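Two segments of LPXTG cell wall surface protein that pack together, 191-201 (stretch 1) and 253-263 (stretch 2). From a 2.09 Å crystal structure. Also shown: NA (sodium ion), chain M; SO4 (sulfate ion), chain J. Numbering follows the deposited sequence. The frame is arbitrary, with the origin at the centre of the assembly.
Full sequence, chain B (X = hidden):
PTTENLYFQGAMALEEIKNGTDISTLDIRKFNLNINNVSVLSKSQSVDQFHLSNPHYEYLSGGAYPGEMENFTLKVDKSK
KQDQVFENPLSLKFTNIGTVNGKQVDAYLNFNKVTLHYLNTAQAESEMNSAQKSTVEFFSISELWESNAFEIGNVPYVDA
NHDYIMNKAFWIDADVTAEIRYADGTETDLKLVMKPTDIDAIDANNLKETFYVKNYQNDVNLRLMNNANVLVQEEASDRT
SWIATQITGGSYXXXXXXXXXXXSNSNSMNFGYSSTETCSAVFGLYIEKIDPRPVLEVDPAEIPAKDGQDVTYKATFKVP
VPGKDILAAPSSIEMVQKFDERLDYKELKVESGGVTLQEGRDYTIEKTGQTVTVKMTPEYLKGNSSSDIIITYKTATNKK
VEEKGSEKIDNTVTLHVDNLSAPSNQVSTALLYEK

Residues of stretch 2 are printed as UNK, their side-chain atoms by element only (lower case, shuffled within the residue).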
# COMPACT_ATOMS: atom_id res chain seq x y z
N LYS B 191 3.12 3.52 -3.84
CA LYS B 191 3.17 2.07 -3.96
C LYS B 191 2.41 1.43 -2.81
O LYS B 191 2.84 1.47 -1.65
CB LYS B 191 4.63 1.57 -4.01
CG LYS B 191 5.42 2.16 -5.19
CD LYS B 191 4.78 1.84 -6.54
CE LYS B 191 5.42 2.70 -7.63
NZ LYS B 191 4.70 2.62 -8.93
N LEU B 192 1.27 0.85 -3.13
CA LEU B 192 0.38 0.33 -2.11
C LEU B 192 1.08 -0.72 -1.28
O LEU B 192 1.68 -1.63 -1.83
CB LEU B 192 -0.86 -0.29 -2.74
CG LEU B 192 -1.77 -0.95 -1.72
CD1 LEU B 192 -2.32 0.09 -0.73
CD2 LEU B 192 -2.91 -1.70 -2.43
N VAL B 193 0.97 -0.62 0.03
CA VAL B 193 1.47 -1.66 0.91
C VAL B 193 0.33 -2.33 1.67
O VAL B 193 -0.62 -1.68 2.12
CB VAL B 193 2.51 -1.12 1.91
CG1 VAL B 193 2.83 -2.16 2.99
CG2 VAL B 193 3.76 -0.70 1.16
N MET B 194 0.40 -3.65 1.76
CA MET B 194 -0.53 -4.41 2.59
C MET B 194 0.24 -5.22 3.62
O MET B 194 1.37 -5.66 3.36
CB MET B 194 -1.41 -5.31 1.74
CG MET B 194 -2.47 -4.53 0.93
SD MET B 194 -3.76 -5.60 0.23
CE MET B 194 -4.71 -5.98 1.71
N LYS B 195 -0.36 -5.42 4.78
CA LYS B 195 0.31 -6.18 5.84
C LYS B 195 -0.66 -7.15 6.50
O LYS B 195 -1.21 -6.87 7.56
CB LYS B 195 0.91 -5.22 6.86
CG LYS B 195 1.65 -5.93 8.01
CD LYS B 195 2.25 -4.92 8.98
CE LYS B 195 1.19 -4.11 9.68
NZ LYS B 195 0.29 -4.97 10.47
N PRO B 196 -0.89 -8.31 5.88
CA PRO B 196 -1.79 -9.29 6.49
C PRO B 196 -1.19 -9.75 7.81
O PRO B 196 0.02 -9.93 7.88
CB PRO B 196 -1.76 -10.47 5.51
CG PRO B 196 -1.03 -10.00 4.31
CD PRO B 196 -0.17 -8.85 4.71
N THR B 197 -2.02 -9.93 8.84
CA THR B 197 -1.53 -10.45 10.11
C THR B 197 -2.43 -11.56 10.63
O THR B 197 -3.58 -11.69 10.21
CB THR B 197 -1.46 -9.35 11.19
OG1 THR B 197 -2.78 -8.87 11.44
CG2 THR B 197 -0.59 -8.20 10.73
N ASP B 198 -1.92 -12.35 11.56
CA ASP B 198 -2.75 -13.32 12.25
C ASP B 198 -3.40 -14.31 11.30
O ASP B 198 -4.54 -14.71 11.51
CB ASP B 198 -3.86 -12.63 13.07
CG ASP B 198 -4.48 -13.59 14.09
OD1 ASP B 198 -3.72 -14.44 14.61
OD2 ASP B 198 -5.70 -13.52 14.34
N ILE B 199 -2.67 -14.72 10.27
CA ILE B 199 -3.16 -15.77 9.40
C ILE B 199 -2.88 -17.12 10.08
O ILE B 199 -1.79 -17.67 9.91
CB ILE B 199 -2.46 -15.76 8.03
CG1 ILE B 199 -2.56 -14.36 7.42
CG2 ILE B 199 -3.05 -16.86 7.12
CD1 ILE B 199 -3.95 -13.78 7.45
N ASP B 200 -3.87 -17.64 10.82
CA ASP B 200 -3.59 -18.70 11.78
C ASP B 200 -4.75 -19.63 12.08
O ASP B 200 -4.63 -20.52 12.92
CB ASP B 200 -3.09 -18.09 13.10
CG ASP B 200 -4.22 -17.66 14.03
OD1 ASP B 200 -5.30 -17.30 13.53
OD2 ASP B 200 -4.04 -17.67 15.27
N ALA B 201 -5.88 -19.46 11.39
CA ALA B 201 -7.03 -20.31 11.67
C ALA B 201 -6.98 -21.61 10.88
O ALA B 201 -6.68 -21.61 9.69
CB ALA B 201 -8.34 -19.58 11.41
N UNK B 253 3.56 -11.69 17.55
CA UNK B 253 3.47 -12.94 16.82
C UNK B 253 2.56 -12.86 15.60
O UNK B 253 2.84 -13.46 14.56
n UNK B 253 3.76 -15.11 19.85
c UNK B 253 4.13 -14.40 18.78
c UNK B 253 3.05 -14.07 17.76
o UNK B 253 5.28 -14.01 18.60
N UNK B 254 1.46 -12.12 15.72
CA UNK B 254 0.51 -11.99 14.62
C UNK B 254 1.12 -11.32 13.39
O UNK B 254 0.77 -11.65 12.25
o UNK B 254 -3.01 -10.24 16.13
c UNK B 254 -0.75 -11.26 15.07
o UNK B 254 -3.49 -11.92 17.43
c UNK B 254 -1.57 -12.10 16.05
c UNK B 254 -2.77 -11.37 16.57
N UNK B 255 2.04 -10.39 13.63
CA UNK B 255 2.76 -9.72 12.56
C UNK B 255 3.96 -10.53 12.09
O UNK B 255 4.16 -10.72 10.88
c UNK B 255 2.17 -7.32 13.09
c UNK B 255 3.26 -8.36 13.04
o UNK B 255 1.96 -6.57 12.13
n UNK B 255 1.45 -7.29 14.20
N UNK B 256 4.75 -11.00 13.04
CA UNK B 256 6.03 -11.65 12.72
C UNK B 256 5.94 -13.15 12.43
O UNK B 256 6.64 -13.65 11.56
o UNK B 256 7.85 -9.27 12.86
c UNK B 256 7.42 -9.85 13.86
n UNK B 256 7.20 -9.23 15.02
c UNK B 256 7.06 -11.34 13.80
N UNK B 257 5.10 -13.86 13.17
CA UNK B 257 4.97 -15.29 12.99
C UNK B 257 3.90 -15.66 11.95
O UNK B 257 4.09 -16.58 11.14
c UNK B 257 4.26 -17.45 14.06
c UNK B 257 5.83 -15.90 15.29
c UNK B 257 4.64 -16.00 14.32
N UNK B 258 2.76 -14.97 11.99
CA UNK B 258 1.66 -15.30 11.09
C UNK B 258 1.26 -14.13 10.17
O UNK B 258 0.14 -14.11 9.67
o UNK B 258 -0.02 -14.75 12.76
c UNK B 258 0.46 -15.77 11.89
N UNK B 259 2.18 -13.20 9.92
CA UNK B 259 1.90 -12.08 9.04
C UNK B 259 3.06 -11.73 8.12
O UNK B 259 4.12 -12.36 8.17
N UNK B 260 2.88 -10.73 7.27
CA UNK B 260 3.94 -10.34 6.35
C UNK B 260 3.62 -8.98 5.76
O UNK B 260 2.52 -8.47 5.95
c UNK B 260 2.90 -11.55 4.27
c UNK B 260 4.09 -11.37 5.23
c UNK B 260 1.85 -12.47 4.86
c UNK B 260 3.37 -12.07 2.92
N UNK B 261 4.57 -8.41 5.02
CA UNK B 261 4.39 -7.11 4.40
C UNK B 261 4.71 -7.17 2.92
O UNK B 261 5.70 -7.79 2.52
c UNK B 261 5.24 -6.05 5.09
N UNK B 262 3.88 -6.51 2.13
CA UNK B 262 3.96 -6.55 0.67
C UNK B 262 3.88 -5.13 0.10
O UNK B 262 2.92 -4.39 0.39
c UNK B 262 2.81 -7.38 0.09
c UNK B 262 1.25 -9.20 0.87
c UNK B 262 2.68 -8.84 0.56
c UNK B 262 3.22 -9.79 -0.50
N UNK B 263 4.90 -4.75 -0.66
CA UNK B 263 4.91 -3.49 -1.38
C UNK B 263 4.64 -3.76 -2.86
O UNK B 263 5.39 -4.48 -3.50
c UNK B 263 6.41 -1.55 -2.15
n UNK B 263 10.65 -1.29 -2.31
n UNK B 263 8.64 -0.85 -1.28
c UNK B 263 9.97 -0.86 -1.25
c UNK B 263 7.87 -1.28 -2.45
n UNK B 263 10.62 -0.44 -0.17
c UNK B 263 6.25 -2.77 -1.22
NA NA M . -4.84 -15.59 16.72
S SO4 J . -0.94 -1.50 12.35
O1 SO4 J . -0.16 -2.57 12.95
O2 SO4 J . -1.81 -2.05 11.32
O3 SO4 J . -0.03 -0.52 11.76
O4 SO4 J . -1.78 -0.86 13.36
O HOH W 1 -3.16 -8.67 14.18
O HOH W 2 -5.30 -13.45 17.80

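Position 253 has four side-chain atoms: two carbons, the second carrying one oxygen and one nitrogen. It lies on a helix that began earlier and does not reach stretch 1. A carboxamide this short is Asn253.

Position 254 has three carbons in a row, the third carrying two oxygens. This is a carboxylate on a two-carbon stem, with CA-to-CB pointing toward stretch 1. Its CB is 4.4 Å from Thr197 CB, and its backbone O accepts a hydrogen bond from Asp198 N at 2.9 Å. The residue is Glu254. Water 1 joins it to stretch 1, lying 2.5 Å from Glu254 OE1, to which it donates, and 2.8 Å from Thr197 OG1. Glu254 OE2 is 4.1 Å from Asp198 OD2, a close pair of like charges.

Position 255 again has two carbons, the second with one oxygen and one nitrogen. The end of the chain comes nearer to stretch 1 than its base. The oxygen receives a hydrogen bond from Lys195 NZ and also meets the methyl of Thr197. This is Asn255; Lys195 NZ to Asn255 OD1 is 2.8 Å, and Thr197 CG2 to Asn255 OD1 is 3.3 Å.

Position 256 has the same four-atom carboxamide, but it is out of reach of stretch 1. It is Asn256.

Position 257 has three carbons, forked at the first. It too makes no contact. It is Val257, and its backbone N bonds to Asn253 O at 2.7 Å.

Position 258 has one carbon then one oxygen; its CA-to-CB bond points toward stretch 1. The oxygen lies against Asp198. This is Ser258. Ser258 OG is 3.1 Å from Asp198 CA. Its backbone O accepts a hydrogen bond from Ile199 N at 2.9 Å.

Position 259 has no side-chain atoms, so it is Gly259. Its CA lies 3.1 Å from Pro196 O. A CB here would point toward stretch 1 and stand 2.7 Å from Pro196 O, a clash.

Position 260 has four carbons, forked at the second. One branch tip packs on the ring of Pro196. It is Leu260, with Leu260 CD2 3.8 Å from Pro196 CG. Its backbone N bonds to Pro196 O at 3.0 Å.

Position 261 has a single carbon and is Ala261. Its CA is 3.5 Å from Met194 O, a CA-H...O contact.

Position 262 has four carbons, forked at the second, on the same sheet face as Met194. It is Leu262, and its CD1 is 4.1 Å from Pro196 CD.

Position 263 has three carbons, a nitrogen, then a carbon carrying two more nitrogens. This guanidinium marks Arg263. Its CB is 4.0 Å from Val193 CG2, on the same face.

The contact is largely a backbone match. Met194 and Leu262 form an antiparallel pair, with Met194 N to Leu262 O at 3.0 Å and Leu262 N to Met194 O at 2.9 Å. Beyond the strands, backbone bonds continue through Pro196, Asp198 and Ile199. Apolar packing around Pro196 and polar links from Lys195 and Thr197 add to them.

Stretch 2 253-263: NENNVSGLALR
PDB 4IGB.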